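Local coordinates for Lmo2445 protein (Listeria monocytogenes EGD-e, PDB 5HZL) that is of unknown function but is a secreted, calcium-binding, internalin-like protein built on leucine-rich repeats, at residues Asn133-Phe141 / Leu157-Trp166; Leu218-Ala228 / His275-Tyr283. All coordinates share one frame; numbering follows the deposited sequence.

Interaction 1 (Asn133-Phe141 / Leu157-Trp166); sequences NFGFNIPKF and LSGYIAEDIW. With CA (calcium ion), chain D.
Ile138 of Asn133-Phe141 drives into Leu157-Trp166 between two neighbouring coils of the leucine-rich-repeat solenoid, and its branches reach four side chains. CD1 meets Leu157 CD2 at 3.6 Å, CG1 lies 3.7 Å from Ile161 CG2, and CG2 touches both Ile165 CD1 and the benzene-ring carbon CZ2 of Trp166. With chi1 at -47° CG2 stands anti to the backbone N, and this turns it to the Ile165-Trp166 side while CG1 bears on Ile161. The Leu157 side chain lies alongside that of Phe134, CD2 against CD2, and the same methyl touches Pro139 CD. This is the dense, hydrophobic part of the contact, and Ile165 CD1 closes it by sitting over the centre of the indole face of its own neighbour, Trp166.

Toward solvent the packing thins. The exposed Phe136 ring takes Ser158 CB over one face and Gly159 CA at its edge, 3.6 Å from CE1, while Ser158 OG turns back to Gly156 O. Here the backbones are joined by Ser158 N to Gly135 O, 2.9 Å but bent at 135°, the donor lying above the carbonyl plane. The amine end of Lys140 merely brushes Ile165 CG2. At the buried end the polar indole nitrogen is satisfied far more squarely: Trp166 NE1 donates to Pro139 O at 2.9 Å, with an N-H...O angle of 154° and the acceptor close to the ring plane.

Interaction 2 (Leu218-Ala228 / His275-Tyr283); sequences LKVFVPFIYQA and HLLEISLGY
This is a largely buried contact inside the C-terminal domain, apolar except for the Tyr283 hydroxyl at one end, where the segment Leu218-Ala228, a short strand leading into a helix, runs along one face of strand 273-281 in the same direction. Alternate residues of the strand, Leu277, Ile279 and Leu281, point toward it. At the strand end of Leu218-Ala228, Leu218 and Leu277 pass flank to flank, heading opposite ways, with Leu218 CD2 3.8 Å from Leu277 CD1. Val220 and Ile279 instead meet head-on, Val220 CG2 lying 4.0 Å from Ile279 CD1.

The helix 223-227 then takes over. Ile225 lies roughly perpendicular to both Ile279 and Leu281: its CD1 touches Ile279 CG2 at 4.1 Å, while its CG1 meets Leu281 CD1. That same Leu281 methyl also presses on the edge of the Phe224 ring, near its plane and next to CD1 and CE1. Phe224 has CG anti to its backbone N (chi1 180°), which carries the ring back toward the strand although its CB does not point there. Beyond the strand, Ala228 CB packs 3.8 Å from Tyr283 OH, a hydroxyl hydrogen-bonded to that of Tyr254.

Phe294 of the adjacent strand 290-298 touches both Val220 and Ile279, and Tyr263 of strand 262-264 touches Ile279 as well. The layer formed by strand 219-221 with strand 262-264 thus faces the five-stranded mixed sheet across a hydrophobic core, as in the beta-sandwich of the Ig-like E-set domains to which this family belongs.

How the interactions relate
Interaction 1 comes first along the chain and is complete before interaction 2 opens; their centres lie 19 Å apart. The first joins successive coils of the repeat solenoid, whose parallel sheet ends at strand 197-199, and the second lies in the core of the C-terminal domain that follows. They share no sheet, yet they touch at the junction: Tyr160 CD1 packs on Pro223 CG at 3.9 Å, and Glu163 OE1 lies 3.7 Å from Gln227 NE2. Glu163 also binds a calcium ion together with Glu187, beside this seam. The solenoid and the C-terminal domain therefore meet directly, through side chains of the segments 157-166 and 218-228.

Interaction 1 (Asn133-Phe141 / Leu157-Trp166)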
loop_
_atom_site.group_PDB
_atom_site.type_symbol
_atom_site.label_atom_id
_atom_site.label_comp_id
_atom_site.label_asym_id
_atom_site.label_seq_id
_atom_site.Cartn_x
_atom_site.Cartn_y
_atom_site.Cartn_z
ATOM N N ASN A 133 -0.603 3.189 5.230
ATOM C CA ASN A 133 0.777 3.538 5.491
ATOM C C ASN A 133 1.657 2.311 5.605
ATOM O O ASN A 133 2.156 1.973 6.692
ATOM C CB ASN A 133 0.828 4.358 6.785
ATOM C CG ASN A 133 2.185 5.003 7.018
ATOM O OD1 ASN A 133 2.960 5.252 6.065
ATOM N ND2 ASN A 133 2.478 5.298 8.282
ATOM N N PHE A 134 1.862 1.676 4.452
ATOM C CA PHE A 134 2.651 0.451 4.356
ATOM C C PHE A 134 4.141 0.559 4.589
ATOM O O PHE A 134 4.736 -0.402 5.069
ATOM C CB PHE A 134 2.421 -0.228 3.010
ATOM C CG PHE A 134 1.012 -0.649 2.799
ATOM C CD1 PHE A 134 0.507 -1.730 3.490
ATOM C CD2 PHE A 134 0.186 0.035 1.919
ATOM C CE1 PHE A 134 -0.805 -2.125 3.312
ATOM C CE2 PHE A 134 -1.123 -0.355 1.728
ATOM C CZ PHE A 134 -1.624 -1.432 2.428
ATOM N N GLY A 135 4.734 1.710 4.271
ATOM C CA GLY A 135 6.172 1.896 4.414
ATOM C C GLY A 135 6.785 0.878 3.475
ATOM O O GLY A 135 6.367 0.769 2.311
ATOM N N PHE A 136 7.732 0.087 3.977
ATOM C CA PHE A 136 8.382 -0.943 3.141
ATOM C C PHE A 136 7.624 -2.270 3.006
ATOM O O PHE A 136 8.081 -3.158 2.279
ATOM C CB PHE A 136 9.815 -1.198 3.609
ATOM C CG PHE A 136 10.702 0.008 3.491
ATOM C CD1 PHE A 136 11.158 0.420 2.244
ATOM C CD2 PHE A 136 11.095 0.719 4.614
ATOM C CE1 PHE A 136 11.977 1.533 2.119
ATOM C CE2 PHE A 136 11.919 1.830 4.498
ATOM C CZ PHE A 136 12.359 2.241 3.251
ATOM N N ASN A 137 6.472 -2.397 3.667
ATOM C CA ASN A 137 5.666 -3.621 3.603
ATOM C C ASN A 137 4.761 -3.696 2.372
ATOM O O ASN A 137 3.542 -3.578 2.470
ATOM C CB ASN A 137 4.824 -3.745 4.869
ATOM C CG ASN A 137 5.659 -3.840 6.113
ATOM O OD1 ASN A 137 6.677 -4.510 6.138
ATOM N ND2 ASN A 137 5.217 -3.191 7.159
ATOM N N ILE A 138 5.376 -3.912 1.217
ATOM C CA ILE A 138 4.651 -4.022 -0.041
ATOM C C ILE A 138 3.912 -5.370 -0.060
ATOM O O ILE A 138 4.553 -6.406 0.085
ATOM C CB ILE A 138 5.620 -4.033 -1.244
ATOM C CG1 ILE A 138 6.677 -2.918 -1.153
ATOM C CG2 ILE A 138 4.847 -4.004 -2.560
ATOM C CD1 ILE A 138 6.129 -1.519 -1.094
ATOM N N PRO A 139 2.566 -5.367 -0.220
ATOM C CA PRO A 139 1.861 -6.640 -0.257
ATOM C C PRO A 139 1.912 -7.316 -1.634
ATOM O O PRO A 139 1.882 -6.638 -2.655
ATOM C CB PRO A 139 0.424 -6.247 0.104
ATOM C CG PRO A 139 0.270 -4.858 -0.388
ATOM C CD PRO A 139 1.622 -4.224 -0.228
ATOM N N LYS A 140 1.983 -8.649 -1.636
ATOM C CA LYS A 140 2.014 -9.474 -2.855
ATOM C C LYS A 140 0.649 -10.083 -3.219
ATOM O O LYS A 140 0.474 -10.598 -4.320
ATOM C CB LYS A 140 3.053 -10.595 -2.713
ATOM C CG LYS A 140 4.497 -10.114 -2.642
ATOM C CD LYS A 140 5.485 -11.254 -2.341
ATOM C CE LYS A 140 5.605 -12.347 -3.412
ATOM N NZ LYS A 140 6.112 -11.813 -4.713
ATOM N N PHE A 141 -0.299 -10.032 -2.291
ATOM C CA PHE A 141 -1.656 -10.567 -2.492
ATOM C C PHE A 141 -1.704 -12.081 -2.765
ATOM O O PHE A 141 -2.454 -12.537 -3.637
ATOM C CB PHE A 141 -2.401 -9.777 -3.578
ATOM C CG PHE A 141 -2.405 -8.305 -3.337
ATOM C CD1 PHE A 141 -3.317 -7.734 -2.453
ATOM C CD2 PHE A 141 -1.490 -7.483 -3.975
ATOM C CE1 PHE A 141 -3.319 -6.371 -2.212
ATOM C CE2 PHE A 141 -1.484 -6.117 -3.744
ATOM C CZ PHE A 141 -2.403 -5.559 -2.861
ATOM N N LEU A 157 3.623 3.392 0.104
ATOM C CA LEU A 157 4.458 2.287 -0.427
ATOM C C LEU A 157 5.838 2.836 -0.688
ATOM O O LEU A 157 5.988 3.836 -1.383
ATOM C CB LEU A 157 3.877 1.684 -1.685
ATOM C CG LEU A 157 2.543 0.957 -1.533
ATOM C CD1 LEU A 157 1.910 0.732 -2.902
ATOM C CD2 LEU A 157 2.727 -0.357 -0.796
ATOM N N SER A 158 6.840 2.171 -0.135
ATOM C CA SER A 158 8.188 2.664 -0.215
ATOM C C SER A 158 9.237 1.659 -0.613
ATOM O O SER A 158 9.063 0.444 -0.461
ATOM C CB SER A 158 8.562 3.163 1.185
ATOM O OG SER A 158 7.591 4.062 1.699
ATOM N N GLY A 159 10.347 2.207 -1.101
ATOM C CA GLY A 159 11.500 1.422 -1.488
ATOM C C GLY A 159 11.440 0.826 -2.865
ATOM O O GLY A 159 10.743 1.323 -3.747
ATOM N N TYR A 160 12.196 -0.249 -3.026
ATOM C CA TYR A 160 12.300 -0.965 -4.271
ATOM C C TYR A 160 11.289 -2.107 -4.387
ATOM O O TYR A 160 11.029 -2.795 -3.412
ATOM C CB TYR A 160 13.726 -1.555 -4.367
ATOM C CG TYR A 160 14.004 -2.355 -5.626
ATOM C CD1 TYR A 160 14.496 -1.736 -6.775
ATOM C CD2 TYR A 160 13.775 -3.721 -5.668
ATOM C CE1 TYR A 160 14.741 -2.456 -7.933
ATOM C CE2 TYR A 160 14.021 -4.452 -6.818
ATOM C CZ TYR A 160 14.501 -3.816 -7.946
ATOM O OH TYR A 160 14.740 -4.552 -9.071
ATOM N N ILE A 161 10.729 -2.289 -5.583
ATOM C CA ILE A 161 9.825 -3.412 -5.857
ATOM C C ILE A 161 10.277 -4.092 -7.143
ATOM O O ILE A 161 10.684 -3.431 -8.101
ATOM C CB ILE A 161 8.333 -3.057 -5.897
ATOM C CG1 ILE A 161 7.979 -2.094 -7.023
ATOM C CG2 ILE A 161 7.922 -2.466 -4.559
ATOM C CD1 ILE A 161 6.490 -1.830 -7.060
ATOM N N ALA A 162 10.193 -5.416 -7.139
ATOM C CA ALA A 162 10.627 -6.226 -8.256
ATOM C C ALA A 162 9.843 -5.992 -9.544
ATOM O O ALA A 162 8.676 -5.617 -9.517
ATOM C CB ALA A 162 10.586 -7.696 -7.864
ATOM N N GLU A 163 10.522 -6.201 -10.670
ATOM C CA GLU A 163 9.914 -6.063 -11.981
ATOM C C GLU A 163 8.771 -7.063 -12.138
ATOM O O GLU A 163 7.756 -6.734 -12.736
ATOM C CB GLU A 163 10.946 -6.256 -13.127
ATOM C CG GLU A 163 12.034 -5.179 -13.222
ATOM C CD GLU A 163 12.964 -5.308 -14.449
ATOM O OE1 GLU A 163 13.780 -4.383 -14.687
ATOM O OE2 GLU A 163 12.896 -6.312 -15.203
ATOM N N ASP A 164 8.936 -8.253 -11.561
ATOM C CA ASP A 164 7.942 -9.348 -11.671
ATOM C C ASP A 164 6.796 -9.479 -10.626
ATOM O O ASP A 164 6.023 -10.449 -10.697
ATOM C CB ASP A 164 8.658 -10.716 -11.890
ATOM C CG ASP A 164 9.617 -11.112 -10.756
ATOM O OD1 ASP A 164 9.661 -10.445 -9.705
ATOM O OD2 ASP A 164 10.339 -12.118 -10.928
ATOM N N ILE A 165 6.638 -8.541 -9.691
ATOM C CA ILE A 165 5.522 -8.707 -8.751
ATOM C C ILE A 165 4.187 -8.421 -9.435
ATOM O O ILE A 165 4.114 -7.716 -10.451
ATOM C CB ILE A 165 5.609 -7.880 -7.441
ATOM C CG1 ILE A 165 5.393 -6.381 -7.662
ATOM C CG2 ILE A 165 6.920 -8.162 -6.706
ATOM C CD1 ILE A 165 5.297 -5.639 -6.345
ATOM N N TRP A 166 3.147 -8.987 -8.836
ATOM C CA TRP A 166 1.774 -8.871 -9.276
ATOM C C TRP A 166 1.495 -9.495 -10.665
ATOM O O TRP A 166 0.637 -9.027 -11.427
ATOM C CB TRP A 166 1.270 -7.420 -9.136
ATOM C CG TRP A 166 1.472 -6.829 -7.742
ATOM C CD1 TRP A 166 1.232 -7.451 -6.544
ATOM C CD2 TRP A 166 1.843 -5.481 -7.418
ATOM N NE1 TRP A 166 1.498 -6.599 -5.503
ATOM C CE2 TRP A 166 1.862 -5.379 -6.009
ATOM C CE3 TRP A 166 2.184 -4.354 -8.179
ATOM C CZ2 TRP A 166 2.208 -4.193 -5.348
ATOM C CZ3 TRP A 166 2.527 -3.181 -7.521
ATOM C CH2 TRP A 166 2.537 -3.112 -6.116
HETATM CA CA CA D . 14.175 -3.758 -17.127
#

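Interaction 2 (Leu218-Ala228 / His275-Tyr283)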
loop_
_atom_site.group_PDB
_atom_site.type_symbol
_atom_site.label_atom_id
_atom_site.label_comp_id
_atom_site.label_asym_id
_atom_site.label_seq_id
_atom_site.Cartn_x
_atom_site.Cartn_y
_atom_site.Cartn_z
ATOM N N LEU A 218 28.834 12.160 -5.107
ATOM C CA LEU A 218 27.818 11.179 -4.728
ATOM C C LEU A 218 27.164 10.279 -5.785
ATOM O O LEU A 218 26.647 10.769 -6.791
ATOM C CB LEU A 218 26.691 11.971 -4.058
ATOM C CG LEU A 218 25.611 11.229 -3.297
ATOM C CD1 LEU A 218 26.211 10.638 -2.032
ATOM C CD2 LEU A 218 24.490 12.199 -2.969
ATOM N N LYS A 219 27.147 8.970 -5.504
ATOM C CA LYS A 219 26.543 7.958 -6.375
ATOM C C LYS A 219 25.346 7.352 -5.663
ATOM O O LYS A 219 25.505 6.642 -4.675
ATOM C CB LYS A 219 27.559 6.882 -6.740
ATOM C CG LYS A 219 28.739 7.492 -7.461
ATOM C CD LYS A 219 29.729 6.518 -8.069
ATOM C CE LYS A 219 30.787 7.349 -8.796
ATOM N NZ LYS A 219 31.806 6.588 -9.561
ATOM N N VAL A 220 24.153 7.622 -6.188
ATOM C CA VAL A 220 22.890 7.140 -5.600
ATOM C C VAL A 220 22.213 6.027 -6.415
ATOM O O VAL A 220 22.383 5.971 -7.635
ATOM C CB VAL A 220 21.913 8.321 -5.430
ATOM C CG1 VAL A 220 22.502 9.336 -4.463
ATOM C CG2 VAL A 220 21.603 9.000 -6.764
ATOM N N PHE A 221 21.435 5.171 -5.736
ATOM C CA PHE A 221 20.710 4.022 -6.350
ATOM C C PHE A 221 19.283 4.434 -6.666
ATOM O O PHE A 221 18.465 4.535 -5.745
ATOM C CB PHE A 221 20.737 2.820 -5.388
ATOM C CG PHE A 221 19.969 1.620 -5.865
ATOM C CD1 PHE A 221 20.446 0.839 -6.905
ATOM C CD2 PHE A 221 18.786 1.234 -5.237
ATOM C CE1 PHE A 221 19.748 -0.280 -7.335
ATOM C CE2 PHE A 221 18.085 0.114 -5.662
ATOM C CZ PHE A 221 18.566 -0.642 -6.713
ATOM N N VAL A 222 18.984 4.668 -7.953
ATOM C CA VAL A 222 17.651 5.115 -8.367
ATOM C C VAL A 222 17.188 4.395 -9.635
ATOM O O VAL A 222 17.267 4.953 -10.741
ATOM C CB VAL A 222 17.633 6.647 -8.625
ATOM C CG1 VAL A 222 16.181 7.144 -8.706
ATOM C CG2 VAL A 222 18.365 7.412 -7.525
ATOM N N PRO A 223 16.687 3.156 -9.490
ATOM C CA PRO A 223 16.231 2.385 -10.645
ATOM C C PRO A 223 15.170 3.045 -11.510
ATOM O O PRO A 223 15.150 2.813 -12.716
ATOM C CB PRO A 223 15.679 1.112 -10.016
ATOM C CG PRO A 223 16.486 0.943 -8.799
ATOM C CD PRO A 223 16.693 2.330 -8.271
ATOM N N PHE A 224 14.313 3.855 -10.897
ATOM C CA PHE A 224 13.238 4.541 -11.613
ATOM C C PHE A 224 13.746 5.354 -12.807
ATOM O O PHE A 224 13.130 5.338 -13.875
ATOM C CB PHE A 224 12.453 5.451 -10.650
ATOM C CG PHE A 224 11.324 6.200 -11.311
ATOM C CD1 PHE A 224 11.542 7.448 -11.877
ATOM C CD2 PHE A 224 10.046 5.650 -11.381
ATOM C CE1 PHE A 224 10.513 8.132 -12.497
ATOM C CE2 PHE A 224 9.013 6.334 -11.998
ATOM C CZ PHE A 224 9.248 7.574 -12.559
ATOM N N ILE A 225 14.860 6.061 -12.616
ATOM C CA ILE A 225 15.454 6.889 -13.672
ATOM C C ILE A 225 15.682 6.110 -14.970
ATOM O O ILE A 225 15.367 6.585 -16.060
ATOM C CB ILE A 225 16.791 7.521 -13.206
ATOM C CG1 ILE A 225 16.525 8.545 -12.098
ATOM C CG2 ILE A 225 17.502 8.231 -14.357
ATOM C CD1 ILE A 225 17.777 9.119 -11.465
ATOM N N TYR A 226 16.208 4.906 -14.839
ATOM C CA TYR A 226 16.512 4.085 -15.991
ATOM C C TYR A 226 15.305 3.317 -16.523
ATOM O O TYR A 226 15.120 3.226 -17.726
ATOM C CB TYR A 226 17.665 3.158 -15.631
ATOM C CG TYR A 226 18.889 3.914 -15.166
ATOM C CD1 TYR A 226 19.020 4.311 -13.840
ATOM C CD2 TYR A 226 19.919 4.230 -16.051
ATOM C CE1 TYR A 226 20.139 5.001 -13.410
ATOM C CE2 TYR A 226 21.050 4.914 -15.627
ATOM C CZ TYR A 226 21.154 5.298 -14.307
ATOM O OH TYR A 226 22.262 5.976 -13.862
ATOM N N GLN A 227 14.492 2.769 -15.630
ATOM C CA GLN A 227 13.292 2.012 -16.012
ATOM C C GLN A 227 12.277 2.874 -16.767
ATOM O O GLN A 227 11.572 2.377 -17.641
ATOM C CB GLN A 227 12.652 1.404 -14.773
ATOM C CG GLN A 227 13.530 0.356 -14.112
ATOM C CD GLN A 227 12.976 -0.158 -12.794
ATOM O OE1 GLN A 227 12.371 0.578 -12.011
ATOM N NE2 GLN A 227 13.203 -1.425 -12.535
ATOM N N ALA A 228 12.224 4.163 -16.443
ATOM C CA ALA A 228 11.314 5.098 -17.110
ATOM C C ALA A 228 11.452 5.038 -18.632
ATOM O O ALA A 228 10.469 5.212 -19.355
ATOM C CB ALA A 228 11.564 6.520 -16.622
ATOM N N HIS A 275 23.790 19.730 2.927
ATOM C CA HIS A 275 23.256 19.881 1.580
ATOM C C HIS A 275 22.155 18.848 1.331
ATOM O O HIS A 275 22.324 17.663 1.623
ATOM C CB HIS A 275 24.360 19.702 0.525
ATOM C CG HIS A 275 25.425 20.757 0.556
ATOM N ND1 HIS A 275 25.298 21.968 -0.096
ATOM C CD2 HIS A 275 26.647 20.776 1.142
ATOM C CE1 HIS A 275 26.388 22.692 0.097
ATOM N NE2 HIS A 275 27.223 21.991 0.844
ATOM N N LEU A 276 21.028 19.308 0.801
ATOM C CA LEU A 276 19.913 18.441 0.468
ATOM C C LEU A 276 19.893 18.413 -1.060
ATOM O O LEU A 276 19.591 19.414 -1.709
ATOM C CB LEU A 276 18.607 18.992 1.032
ATOM C CG LEU A 276 17.361 18.159 0.750
ATOM C CD1 LEU A 276 17.522 16.771 1.365
ATOM C CD2 LEU A 276 16.112 18.859 1.270
ATOM N N LEU A 277 20.237 17.268 -1.629
ATOM C CA LEU A 277 20.283 17.117 -3.075
ATOM C C LEU A 277 18.993 16.519 -3.575
ATOM O O LEU A 277 18.430 15.639 -2.948
ATOM C CB LEU A 277 21.476 16.259 -3.450
ATOM C CG LEU A 277 22.793 16.974 -3.130
ATOM C CD1 LEU A 277 23.949 16.002 -3.047
ATOM C CD2 LEU A 277 23.064 18.074 -4.139
ATOM N N GLU A 278 18.531 16.998 -4.716
ATOM C CA GLU A 278 17.291 16.523 -5.278
ATOM C C GLU A 278 17.384 16.277 -6.776
ATOM O O GLU A 278 17.957 17.073 -7.503
ATOM C CB GLU A 278 16.190 17.537 -4.960
ATOM C CG GLU A 278 14.826 17.231 -5.575
ATOM C CD GLU A 278 13.740 18.208 -5.148
ATOM O OE1 GLU A 278 13.668 18.564 -3.949
ATOM O OE2 GLU A 278 12.932 18.602 -6.018
ATOM N N ILE A 279 16.820 15.153 -7.204
ATOM C CA ILE A 279 16.748 14.767 -8.597
ATOM C C ILE A 279 15.265 14.905 -8.901
ATOM O O ILE A 279 14.461 14.175 -8.355
ATOM C CB ILE A 279 17.200 13.320 -8.835
ATOM C CG1 ILE A 279 18.653 13.145 -8.392
ATOM C CG2 ILE A 279 17.068 12.965 -10.311
ATOM C CD1 ILE A 279 19.181 11.725 -8.499
ATOM N N SER A 280 14.917 15.858 -9.755
ATOM C CA SER A 280 13.542 16.132 -10.146
ATOM C C SER A 280 13.338 15.641 -11.573
ATOM O O SER A 280 14.017 16.097 -12.480
ATOM C CB SER A 280 13.301 17.634 -10.050
ATOM O OG SER A 280 12.038 17.998 -10.563
ATOM N N LEU A 281 12.400 14.718 -11.757
ATOM C CA LEU A 281 12.075 14.123 -13.061
ATOM C C LEU A 281 10.720 14.647 -13.509
ATOM O O LEU A 281 9.892 14.970 -12.668
ATOM C CB LEU A 281 11.987 12.617 -12.890
ATOM C CG LEU A 281 13.191 12.027 -12.146
ATOM C CD1 LEU A 281 12.967 10.563 -11.808
ATOM C CD2 LEU A 281 14.469 12.221 -12.940
ATOM N N GLY A 282 10.473 14.720 -14.813
ATOM C CA GLY A 282 9.184 15.236 -15.323
ATOM C C GLY A 282 9.009 14.978 -16.799
ATOM O O GLY A 282 10.004 14.922 -17.520
ATOM N N TYR A 283 7.759 14.825 -17.261
ATOM C CA TYR A 283 7.495 14.524 -18.683
ATOM C C TYR A 283 6.172 15.106 -19.171
ATOM O O TYR A 283 5.952 15.217 -20.381
ATOM C CB TYR A 283 7.492 12.999 -18.903
ATOM C CG TYR A 283 8.622 12.264 -18.183
ATOM C CD1 TYR A 283 9.905 12.145 -18.730
ATOM C CD2 TYR A 283 8.402 11.707 -16.934
ATOM C CE1 TYR A 283 10.926 11.478 -18.039
ATOM C CE2 TYR A 283 9.402 11.037 -16.231
ATOM C CZ TYR A 283 10.666 10.917 -16.781
ATOM O OH TYR A 283 11.648 10.248 -16.068
#